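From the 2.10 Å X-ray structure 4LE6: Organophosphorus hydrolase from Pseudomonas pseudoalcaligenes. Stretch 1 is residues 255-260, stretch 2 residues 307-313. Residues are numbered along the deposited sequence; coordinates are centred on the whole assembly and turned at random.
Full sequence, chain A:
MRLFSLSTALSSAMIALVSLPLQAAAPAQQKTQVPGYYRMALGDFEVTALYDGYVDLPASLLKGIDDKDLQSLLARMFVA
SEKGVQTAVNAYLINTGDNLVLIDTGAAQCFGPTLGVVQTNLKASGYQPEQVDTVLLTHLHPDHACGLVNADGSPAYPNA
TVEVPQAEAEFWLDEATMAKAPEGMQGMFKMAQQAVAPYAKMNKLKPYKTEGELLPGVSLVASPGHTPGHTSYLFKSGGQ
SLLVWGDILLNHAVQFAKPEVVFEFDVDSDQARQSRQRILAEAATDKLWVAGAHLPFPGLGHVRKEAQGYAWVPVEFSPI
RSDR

Stretch 1, residues 255-260: QFAKPE
Stretch 2 307-313: AQGYAWV

An irregular segment, 255-260, packs against a loop that becomes a strand at Tyr 310, burying 345 Å² in all. The register places Phe 256 CA 4.7 Å from Tyr 310 CA and Ala 257 CA 4.7 Å from Gly 309 CA. One direct hydrogen bond fixes it: Tyr 310 N donates to Phe 256 O (2.8 Å, 143° at the hydrogen).

Gly 309 (phi 65°, psi -151°) suits its place twice over: positive phi favours glycine, and a CB would point toward the other stretch, lying 2.2 Å from Ala 257 O. Its bare CA instead sits 3.7 Å from Phe 256 O.

Apolar packing centres on buried Phe 256 (phi -75°, psi -53°; chi1 m, -78°; chi2 -80°). Trp 312 (chi1 t, chi2 -121°) lays its CB over one face, 3.5 Å from Phe 256 CE2, a CH-pi contact; its five-membered ring is nearly parallel to the phenyl but slid aside, centroids 5.3 Å apart. Tyr 310 (chi1 m, chi2 85°) sets its CB at the phenyl edge, 4.1 Å from Phe 256 CD1, while Pro 259 CG meets the tyrosine's own edge at CD1, 4.0 Å away.

Water completes the join where carbonyls cannot pair: one molecule donates to Ala 257 O (3.1 Å) and Gln 308 O (2.6 Å).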

ATOM      1  N   GLN A 255      -8.901  15.202  -5.509  1.00 24.81           N
ATOM      2  CA  GLN A 255      -9.130  16.264  -4.535  1.00 28.62           C
ATOM      3  C   GLN A 255      -7.888  16.711  -3.761  1.00 28.19           C
ATOM      4  O   GLN A 255      -7.940  17.706  -3.048  1.00 25.65           O
ATOM      5  CB  GLN A 255     -10.231  15.849  -3.554  1.00 28.77           C
ATOM      6  CG  GLN A 255     -11.613  15.706  -4.205  1.00 27.84           C
ATOM      7  CD  GLN A 255     -12.676  15.280  -3.210  1.00 27.48           C
ATOM      8  OE1 GLN A 255     -12.672  14.148  -2.743  1.00 27.16           O
ATOM      9  NE2 GLN A 255     -13.571  16.190  -2.862  1.00 26.37           N
ATOM     10  N   PHE A 256      -6.786  15.974  -3.866  1.00 25.79           N
ATOM     11  CA  PHE A 256      -5.506  16.513  -3.427  1.00 25.47           C
ATOM     12  C   PHE A 256      -5.044  17.518  -4.466  1.00 27.50           C
ATOM     13  O   PHE A 256      -4.773  18.683  -4.138  1.00 26.83           O
ATOM     14  CB  PHE A 256      -4.476  15.407  -3.233  1.00 24.50           C
ATOM     15  CG  PHE A 256      -4.650  14.638  -1.946  1.00 22.81           C
ATOM     16  CD1 PHE A 256      -4.190  15.156  -0.750  1.00 21.49           C
ATOM     17  CD2 PHE A 256      -5.253  13.390  -1.938  1.00 21.01           C
ATOM     18  CE1 PHE A 256      -4.335  14.440   0.443  1.00 21.39           C
ATOM     19  CE2 PHE A 256      -5.401  12.675  -0.753  1.00 22.87           C
ATOM     20  CZ  PHE A 256      -4.945  13.200   0.437  1.00 21.53           C
ATOM     21  N   ALA A 257      -4.997  17.096  -5.729  1.00 26.27           N
ATOM     22  CA  ALA A 257      -4.579  18.007  -6.797  1.00 26.49           C
ATOM     23  C   ALA A 257      -5.537  19.200  -6.946  1.00 27.74           C
ATOM     24  O   ALA A 257      -5.105  20.326  -7.205  1.00 27.96           O
ATOM     25  CB  ALA A 257      -4.458  17.264  -8.111  1.00 27.76           C
ATOM     26  N   LYS A 258      -6.836  18.951  -6.789  1.00 27.30           N
ATOM     27  CA  LYS A 258      -7.853  19.994  -6.961  1.00 28.74           C
ATOM     28  C   LYS A 258      -8.871  19.962  -5.814  1.00 27.66           C
ATOM     29  O   LYS A 258      -9.986  19.453  -5.967  1.00 26.91           O
ATOM     30  CB  LYS A 258      -8.524  19.829  -8.323  1.00 32.83           C
ATOM     31  CG  LYS A 258      -7.504  19.908  -9.460  1.00 38.37           C
ATOM     32  CD  LYS A 258      -8.132  20.257 -10.801  1.00 47.65           C
ATOM     33  CE  LYS A 258      -7.065  20.344 -11.901  1.00 58.10           C
ATOM     34  NZ  LYS A 258      -7.651  20.415 -13.272  1.00 66.81           N
ATOM     35  N   PRO A 259      -8.469  20.497  -4.649  1.00 31.66           N
ATOM     36  CA  PRO A 259      -9.335  20.482  -3.462  1.00 30.03           C
ATOM     37  C   PRO A 259     -10.635  21.227  -3.717  1.00 29.42           C
ATOM     38  O   PRO A 259     -11.595  20.988  -2.990  1.00 28.72           O
ATOM     39  CB  PRO A 259      -8.509  21.209  -2.405  1.00 30.88           C
ATOM     40  CG  PRO A 259      -7.090  21.056  -2.848  1.00 35.90           C
ATOM     41  CD  PRO A 259      -7.151  21.086  -4.361  1.00 35.31           C
ATOM     42  N   GLU A 260     -10.684  22.062  -4.758  1.00 28.20           N
ATOM     43  CA  GLU A 260     -11.907  22.820  -5.052  1.00 31.91           C
ATOM     44  C   GLU A 260     -13.029  21.874  -5.482  1.00 31.75           C
ATOM     45  O   GLU A 260     -14.204  22.225  -5.406  1.00 30.90           O
ATOM     46  CB  GLU A 260     -11.694  23.896  -6.142  1.00 37.56           C
ATOM     47  CG  GLU A 260     -11.321  23.352  -7.526  1.00 42.25           C
ATOM     48  CD  GLU A 260      -9.824  23.244  -7.731  1.00 41.77           C
ATOM     49  OE1 GLU A 260      -9.099  23.018  -6.739  1.00 31.95           O
ATOM     50  OE2 GLU A 260      -9.371  23.391  -8.890  1.00 45.57           O
ATOM     51  N   ALA A 307       3.087  22.855  -6.189  1.00 35.25           N
ATOM     52  CA  ALA A 307       2.971  24.220  -6.696  1.00 38.08           C
ATOM     53  C   ALA A 307       1.502  24.618  -6.719  1.00 41.89           C
ATOM     54  O   ALA A 307       1.137  25.709  -6.295  1.00 42.18           O
ATOM     55  CB  ALA A 307       3.570  24.319  -8.097  1.00 38.65           C
ATOM     56  N   GLN A 308       0.661  23.709  -7.204  1.00 46.65           N
ATOM     57  CA  GLN A 308      -0.787  23.875  -7.125  1.00 50.51           C
ATOM     58  C   GLN A 308      -1.368  22.658  -6.411  1.00 40.33           C
ATOM     59  O   GLN A 308      -1.024  21.524  -6.733  1.00 38.99           O
ATOM     60  CB  GLN A 308      -1.399  24.013  -8.520  1.00 60.75           C
ATOM     61  CG  GLN A 308      -2.507  25.060  -8.595  1.00 70.59           C
ATOM     62  CD  GLN A 308      -3.497  24.825  -9.729  1.00 78.06           C
ATOM     63  OE1 GLN A 308      -3.790  23.683 -10.096  1.00 81.67           O
ATOM     64  NE2 GLN A 308      -4.030  25.910 -10.282  1.00 79.36           N
ATOM     65  N   GLY A 309      -2.230  22.888  -5.427  1.00 31.50           N
ATOM     66  CA  GLY A 309      -2.863  21.795  -4.716  1.00 28.93           C
ATOM     67  C   GLY A 309      -1.850  20.974  -3.938  1.00 30.36           C
ATOM     68  O   GLY A 309      -0.804  21.491  -3.529  1.00 28.35           O
ATOM     69  N   TYR A 310      -2.152  19.689  -3.761  1.00 25.92           N
ATOM     70  CA  TYR A 310      -1.425  18.831  -2.833  1.00 25.30           C
ATOM     71  C   TYR A 310      -1.204  17.455  -3.441  1.00 25.66           C
ATOM     72  O   TYR A 310      -1.718  17.163  -4.515  1.00 25.55           O
ATOM     73  CB  TYR A 310      -2.207  18.691  -1.512  1.00 24.23           C
ATOM     74  CG  TYR A 310      -2.394  20.020  -0.808  1.00 24.89           C
ATOM     75  CD1 TYR A 310      -3.449  20.862  -1.141  1.00 25.50           C
ATOM     76  CD2 TYR A 310      -1.499  20.449   0.162  1.00 25.05           C
ATOM     77  CE1 TYR A 310      -3.611  22.104  -0.515  1.00 26.38           C
ATOM     78  CE2 TYR A 310      -1.655  21.695   0.789  1.00 25.87           C
ATOM     79  CZ  TYR A 310      -2.708  22.510   0.435  1.00 26.39           C
ATOM     80  OH  TYR A 310      -2.879  23.731   1.040  1.00 29.97           O
ATOM     81  N   ALA A 311      -0.433  16.625  -2.744  1.00 25.06           N
ATOM     82  CA  ALA A 311      -0.234  15.235  -3.130  1.00 25.63           C
ATOM     83  C   ALA A 311      -0.312  14.368  -1.879  1.00 24.00           C
ATOM     84  O   ALA A 311       0.054  14.810  -0.788  1.00 26.59           O
ATOM     85  CB  ALA A 311       1.104  15.050  -3.823  1.00 30.44           C
ATOM     86  N   TRP A 312      -0.802  13.144  -2.051  1.00 22.65           N
ATOM     87  CA  TRP A 312      -0.893  12.148  -0.984  1.00 23.75           C
ATOM     88  C   TRP A 312       0.308  11.224  -1.099  1.00 22.69           C
ATOM     89  O   TRP A 312       0.625  10.779  -2.195  1.00 25.50           O
ATOM     90  CB  TRP A 312      -2.166  11.339  -1.184  1.00 24.37           C
ATOM     91  CG  TRP A 312      -2.351  10.176  -0.260  1.00 22.67           C
ATOM     92  CD1 TRP A 312      -2.504   8.862  -0.612  1.00 23.41           C
ATOM     93  CD2 TRP A 312      -2.460  10.221   1.172  1.00 18.61           C
ATOM     94  NE1 TRP A 312      -2.674   8.086   0.523  1.00 21.62           N
ATOM     95  CE2 TRP A 312      -2.651   8.899   1.623  1.00 18.87           C
ATOM     96  CE3 TRP A 312      -2.402  11.250   2.117  1.00 20.08           C
ATOM     97  CZ2 TRP A 312      -2.785   8.583   2.976  1.00 18.43           C
ATOM     98  CZ3 TRP A 312      -2.534  10.925   3.469  1.00 22.64           C
ATOM     99  CH2 TRP A 312      -2.724   9.609   3.874  1.00 21.87           C
ATOM    100  N   VAL A 313       0.984  10.970   0.017  1.00 22.02           N
ATOM    101  CA  VAL A 313       2.125  10.073   0.046  1.00 21.57           C
ATOM    102  C   VAL A 313       1.812   8.950   1.019  1.00 23.00           C
ATOM    103  O   VAL A 313       1.840   9.151   2.239  1.00 23.55           O
ATOM    104  CB  VAL A 313       3.423  10.789   0.454  1.00 23.05           C
ATOM    105  CG1 VAL A 313       4.601   9.802   0.440  1.00 23.11           C
ATOM    106  CG2 VAL A 313       3.706  11.936  -0.504  1.00 25.84           C
TER
HETATM  107  O   HOH W   1      -5.462  23.100  -7.474  1.00 41.61           O
HETATM  108  O   HOH W   2      -2.345  20.272  -8.634  1.00 76.09           O
HETATM  109  O   HOH W   3      -6.932  24.062  -9.076  1.00 58.68           O